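Local coordinates for MmcR (Streptomyces lavendulae, PDB 3GWZ), which catalyses the methylation of demethylmitomycins A and B with S-adenosyl-L-methionine, forming the quinone methoxy group of mitomycins A and B, at residues Gly184-Ser187 / Leu188-Gly192; Ser215-Ala218 / Ala219-Asp222; Arg248-Ala251 / Asp252-Glu255. One frame throughout, in Å; residues are numbered along the deposited sequence.

Contact 1: Gly184-Ser187 / Leu188-Gly192; sequences GSVS and LTEAG. With SAH (S-adenosyl-L-homocysteine), chain G.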
# COMPACT_ATOMS: atom_id res chain seq x y z
N GLY A 184 -9.81 -2.06 -16.53
CA GLY A 184 -10.34 -1.00 -15.67
C GLY A 184 -9.37 0.14 -15.41
O GLY A 184 -9.79 1.28 -15.23
N SER A 185 -8.07 -0.17 -15.38
CA SER A 185 -7.06 0.85 -15.12
C SER A 185 -6.94 1.77 -16.33
O SER A 185 -6.90 3.00 -16.20
CB SER A 185 -5.71 0.19 -14.82
OG SER A 185 -5.26 -0.58 -15.92
N VAL A 186 -6.87 1.17 -17.51
CA VAL A 186 -6.88 1.92 -18.75
C VAL A 186 -8.13 2.81 -18.81
O VAL A 186 -8.05 4.00 -19.15
CB VAL A 186 -6.84 0.96 -19.97
CG1 VAL A 186 -7.15 1.70 -21.25
CG2 VAL A 186 -5.47 0.30 -20.05
N SER A 187 -9.27 2.23 -18.45
CA SER A 187 -10.55 2.94 -18.56
C SER A 187 -10.62 4.15 -17.63
O SER A 187 -11.16 5.19 -17.99
CB SER A 187 -11.71 1.99 -18.28
OG SER A 187 -12.94 2.62 -18.60
N LEU A 188 -10.07 4.01 -16.43
CA LEU A 188 -10.06 5.13 -15.49
C LEU A 188 -9.41 6.37 -16.10
O LEU A 188 -9.90 7.49 -15.92
CB LEU A 188 -9.36 4.73 -14.19
CG LEU A 188 -10.29 4.06 -13.18
CD1 LEU A 188 -9.51 3.25 -12.16
CD2 LEU A 188 -11.16 5.11 -12.50
N THR A 189 -8.33 6.18 -16.84
CA THR A 189 -7.65 7.29 -17.47
C THR A 189 -8.49 7.88 -18.60
O THR A 189 -8.69 9.10 -18.68
CB THR A 189 -6.28 6.87 -18.01
OG1 THR A 189 -5.50 6.31 -16.95
CG2 THR A 189 -5.54 8.06 -18.62
N GLU A 190 -8.98 7.01 -19.47
CA GLU A 190 -9.76 7.44 -20.62
C GLU A 190 -11.06 8.11 -20.21
O GLU A 190 -11.56 8.97 -20.93
CB GLU A 190 -10.09 6.24 -21.51
CG GLU A 190 -8.88 5.59 -22.13
CD GLU A 190 -9.23 4.33 -22.88
OE1 GLU A 190 -10.21 3.65 -22.49
OE2 GLU A 190 -8.51 4.01 -23.84
N ALA A 191 -11.60 7.71 -19.06
CA ALA A 191 -12.94 8.15 -18.66
C ALA A 191 -12.99 9.66 -18.48
O ALA A 191 -13.88 10.33 -19.01
CB ALA A 191 -13.41 7.44 -17.38
N GLY A 192 -12.03 10.20 -17.72
CA GLY A 192 -11.91 11.64 -17.55
C GLY A 192 -11.72 12.37 -18.86
O GLY A 192 -12.28 13.45 -19.07
N SAH G . -16.07 -0.53 -22.14
CA SAH G . -15.12 -1.04 -21.09
CB SAH G . -14.72 -2.52 -21.28
CG SAH G . -14.04 -2.88 -22.62
SD SAH G . -13.51 -4.58 -22.65
C SAH G . -13.89 -0.18 -21.08
O SAH G . -13.13 -0.23 -20.11
OXT SAH G . -13.63 0.58 -22.02
C5' SAH G . -14.87 -5.30 -23.55
C4' SAH G . -16.09 -5.64 -22.66
O4' SAH G . -17.15 -6.29 -23.40
C3' SAH G . -15.83 -6.56 -21.46
O3' SAH G . -16.05 -5.81 -20.25
C2' SAH G . -16.84 -7.69 -21.56
O2' SAH G . -17.47 -8.03 -20.32
C1' SAH G . -17.90 -7.11 -22.47
N9 SAH G . -18.66 -8.10 -23.26
C8 SAH G . -18.14 -9.09 -24.02
N7 SAH G . -19.13 -9.78 -24.64
C5 SAH G . -20.31 -9.21 -24.28
C6 SAH G . -21.73 -9.43 -24.58
N6 SAH G . -22.08 -10.44 -25.41
N1 SAH G . -22.65 -8.61 -23.99
C2 SAH G . -22.28 -7.62 -23.17
N3 SAH G . -21.00 -7.36 -22.85
C4 SAH G . -19.99 -8.10 -23.37
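Val-186 covers one face of the Glu-190 carboxylate. Its CG1 lies 3.7 Å from Glu-190 CD and almost equally far from both carboxylate oxygens, so this methyl sits squarely over the flat group. The two side chains run side by side. Each oxygen has a partner elsewhere: Glu-190 OE1 makes a salt bridge with Lys-275, and OE2 is hydrogen-bonded to His-276. Together these partners probably fix the rotation of the carboxylate.

The second flat group is the carboxylate of S-adenosyl-L-homocysteine. Ser-187 comes over its face, with CB and OG both 3.2 Å from the ligand atom O. With OG anti to the backbone N (chi1 -171°), the hydroxyl comes near the ligand, but a bond there would be weak and is not certain, since its proton has another acceptor nearby. Ser-187 OG is hydrogen-bonded to Ser-215 OG and to Lys-275 NZ, which itself binds the ligand. Behind the side chain, Ala-191 N donates to Ser-187 O at 2.8 Å.

All of this belongs to helix 173-197. On one flank Leu-188 packs on Ser-215 and Ala-191 on Ala-219, both of helix 215-223. Elsewhere Ser-185 and Val-186 touch Pro-126, at the start of helix 126-135.

Contact 2: Ser215-Ala218 / Ala219-Asp222; sequences SLMA and AVLD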
# COMPACT_ATOMS: atom_id res chain seq x y z
N SER A 215 -16.33 2.80 -15.07
CA SER A 215 -15.61 4.07 -14.87
C SER A 215 -15.98 5.14 -15.90
O SER A 215 -16.03 6.34 -15.59
CB SER A 215 -14.09 3.86 -14.78
OG SER A 215 -13.54 3.41 -16.00
N LEU A 216 -16.23 4.73 -17.14
CA LEU A 216 -16.64 5.71 -18.15
C LEU A 216 -17.98 6.34 -17.77
O LEU A 216 -18.11 7.57 -17.77
CB LEU A 216 -16.72 5.08 -19.54
CG LEU A 216 -17.22 6.05 -20.63
CD1 LEU A 216 -16.30 7.26 -20.73
CD2 LEU A 216 -17.35 5.36 -21.99
N MSE A 217 -18.97 5.51 -17.45
CA MSE A 217 -20.27 6.04 -17.05
C MSE A 217 -20.14 6.92 -15.80
O MSE A 217 -20.79 7.96 -15.69
CB MSE A 217 -21.29 4.91 -16.82
CG MSE A 217 -22.72 5.39 -16.57
SE MSE A 217 -23.52 6.12 -18.19
CE MSE A 217 -22.83 7.93 -18.11
N ALA A 218 -19.29 6.50 -14.86
CA ALA A 218 -19.10 7.26 -13.62
C ALA A 218 -18.53 8.64 -13.89
O ALA A 218 -19.00 9.63 -13.35
CB ALA A 218 -18.22 6.48 -12.62
N ALA A 219 -17.52 8.71 -14.75
CA ALA A 219 -16.89 9.99 -15.09
C ALA A 219 -17.86 10.94 -15.79
O ALA A 219 -17.93 12.13 -15.46
CB ALA A 219 -15.67 9.75 -15.96
N VAL A 220 -18.60 10.41 -16.75
CA VAL A 220 -19.58 11.21 -17.48
C VAL A 220 -20.72 11.69 -16.57
O VAL A 220 -21.13 12.84 -16.65
CB VAL A 220 -20.12 10.45 -18.72
CG1 VAL A 220 -21.22 11.25 -19.41
CG2 VAL A 220 -19.00 10.18 -19.70
N LEU A 221 -21.21 10.81 -15.70
CA LEU A 221 -22.26 11.19 -14.77
C LEU A 221 -21.76 12.27 -13.81
O LEU A 221 -22.45 13.26 -13.57
CB LEU A 221 -22.80 9.98 -14.00
CG LEU A 221 -23.53 8.93 -14.83
CD1 LEU A 221 -23.86 7.73 -13.97
CD2 LEU A 221 -24.80 9.50 -15.47
N ASP A 222 -20.57 12.08 -13.26
CA ASP A 222 -20.00 13.08 -12.36
C ASP A 222 -19.93 14.44 -13.05
O ASP A 222 -20.24 15.47 -12.44
CB ASP A 222 -18.61 12.67 -11.87
CG ASP A 222 -18.65 11.61 -10.79
OD1 ASP A 222 -19.71 11.44 -10.16
OD2 ASP A 222 -17.62 10.94 -10.57
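Met-217, present as selenomethionine, lies against Leu-221 one helical turn on. Its CE is 3.5 Å from Leu-221 CG, tighter than usual for two carbons. CE also stays close to Leu-221 CD2. Nearer the backbone, Met-217 CG meets Leu-221 CD1 at 3.7 Å. The side chain leaves with CG anti to the backbone N and then bends twice, at chi2 (71°) and chi3 (-84°). These bends carry the terminal methyl forward along the helix, where it also reaches Val-220 CB at 3.8 Å.

A looser pair lies beside this cluster. Leu-216 and Val-220 point the same way, with Leu-216 CD1 4.1 Å from Val-220 CG2.

Beneath the side chains, four successive i to i+4 bonds hold the helix. Val-220 N donates to Leu-216 O at 3.1 Å, nearly straight at hydrogen (170°). The carbonyl of Met-217 accepts from Leu-221 N and also lies under the Leu-221 side chain.

At the polar edge stands Asp-222. Its CB is 3.4 Å from Ala-218 O, whose carbonyl accepts the Asp-222 N-H. The carboxylate stays beside that carbonyl, with OD2 3.4 Å from Ala-218 O, both of them acceptors and not bonded. OD2 instead forms a salt bridge with Arg-248. Ser-215 OG, at the other end, is hydrogen-bonded to Ser-187 OG of helix 173-197.

Helix 215-223 is the connection of a beta-alpha-beta unit between strands 205-209 and 228-233, as expected of a class I methyltransferase. Leu-216 rests on Leu-273 and Lys-275 of strand 271-275, and on Val-194 of helix 173-197. Met-217 and Leu-221 rest on Cys-254 of strand 254-258. Ala-218 packs on Arg-248 and Leu-250 in the loop before that strand.

Contact 3: Arg248-Ala251 / Asp252-Glu255; sequences RGLA and DRCE. With CA (calcium ion), chain E.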
# COMPACT_ATOMS: atom_id res chain seq x y z
N ARG A 248 -19.32 4.97 -5.40
CA ARG A 248 -19.04 6.34 -5.80
C ARG A 248 -20.29 7.22 -5.72
O ARG A 248 -20.30 8.35 -6.19
CB ARG A 248 -18.38 6.39 -7.19
CG ARG A 248 -16.86 6.09 -7.11
CD ARG A 248 -16.22 5.91 -8.47
NE ARG A 248 -16.25 7.14 -9.27
CZ ARG A 248 -15.67 7.26 -10.46
NH1 ARG A 248 -15.01 6.23 -10.97
NH2 ARG A 248 -15.75 8.40 -11.14
N GLY A 249 -21.34 6.70 -5.10
CA GLY A 249 -22.55 7.47 -4.84
C GLY A 249 -23.40 7.70 -6.08
O GLY A 249 -24.11 8.71 -6.17
N LEU A 250 -23.35 6.77 -7.03
CA LEU A 250 -24.05 6.99 -8.30
C LEU A 250 -25.15 5.96 -8.59
O LEU A 250 -25.72 5.96 -9.68
CB LEU A 250 -23.04 7.03 -9.45
CG LEU A 250 -22.16 8.27 -9.54
CD1 LEU A 250 -21.00 8.03 -10.50
CD2 LEU A 250 -22.99 9.47 -9.99
N ALA A 251 -25.45 5.12 -7.61
CA ALA A 251 -26.45 4.06 -7.79
C ALA A 251 -27.84 4.60 -8.13
O ALA A 251 -28.60 3.95 -8.84
CB ALA A 251 -26.52 3.16 -6.57
N ASP A 252 -28.19 5.78 -7.63
CA ASP A 252 -29.51 6.33 -7.96
C ASP A 252 -29.53 7.06 -9.30
O ASP A 252 -30.57 7.57 -9.72
CB ASP A 252 -30.05 7.22 -6.83
CG ASP A 252 -29.19 8.44 -6.59
OD1 ASP A 252 -28.12 8.56 -7.22
OD2 ASP A 252 -29.58 9.28 -5.74
N ARG A 253 -28.39 7.10 -9.99
CA ARG A 253 -28.33 7.77 -11.29
C ARG A 253 -27.97 6.82 -12.43
O ARG A 253 -27.97 7.20 -13.60
CB ARG A 253 -27.34 8.94 -11.26
CG ARG A 253 -27.83 10.15 -10.47
CD ARG A 253 -26.80 11.27 -10.49
NE ARG A 253 -26.60 11.78 -11.84
CZ ARG A 253 -25.50 12.42 -12.22
NH1 ARG A 253 -24.51 12.60 -11.36
NH2 ARG A 253 -25.39 12.86 -13.47
N CYS A 254 -27.64 5.58 -12.09
CA CYS A 254 -27.26 4.63 -13.13
C CYS A 254 -27.91 3.27 -12.89
O CYS A 254 -27.67 2.62 -11.88
CB CYS A 254 -25.74 4.48 -13.22
SG CYS A 254 -25.15 3.62 -14.74
N GLU A 255 -28.74 2.86 -13.83
CA GLU A 255 -29.32 1.53 -13.80
C GLU A 255 -28.28 0.53 -14.30
O GLU A 255 -27.56 0.80 -15.26
CB GLU A 255 -30.55 1.48 -14.70
CG GLU A 255 -31.05 0.07 -14.99
CD GLU A 255 -32.25 0.07 -15.91
OE1 GLU A 255 -32.40 -0.90 -16.69
OE2 GLU A 255 -33.03 1.04 -15.87
CA CA E . -27.69 11.34 -6.30
O HOH W 1 -25.79 10.36 -7.75
O HOH W 2 -28.46 1.20 -9.69
O HOH W 3 -29.52 12.09 -7.94
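Arg-253 starts beside Leu-250 and returns to it at its tip. Its CB lies 3.7 Å from Leu-250 O. The chain then runs straight through CG and bends at chi3 (64°), and NH1 comes within 3.7 Å of Leu-250 CD2. The two side chains meet at a slant. NH2 goes on to the backbone oxygens of Leu-227 and Leu-221.

The backbone between them forms a type I turn, closed by Arg-253 N donating to Leu-250 O at 2.9 Å. Just before the turn, Gly-249 has positive phi and ends helix 235-247 in a Schellman motif.

Asp-252, within the turn, binds the calcium ion through OD2 at 2.9 Å. A water ligand, 2.6 Å from the calcium ion, donates to Asp-252 OD1 and to Gly-249 O. This ties the helix end to the metal site. Asp-107 of the second subunit binds the same calcium ion.

Two carboxylates from different subunits would repel each other here, and the cation probably offsets that charge. The Asp-252 bond is long for calcium, which suggests a loosely held ion.

Overall arrangement
The three contacts follow in series along the chain, with neither nesting nor crossing. Contacts 1 and 2 each span successive turns of one helix and close no larger loop. Contact 3 closes a tight turn between helix 235-247 and strand 254-258. All lie in the methyltransferase domain. Contact 1 sets helix 173-197 beside the cofactor. Contact 2 lies against it where Ala-191 and Ala-219 meet, consistent with a close approach of the two helices. Through its two arginines, contact 3 ties the far end of helix 215-223 to the loop that leads from helix 235-247 into edge strand 254-258. The row thus runs from the ligand pocket to the calcium ion shared with the second subunit.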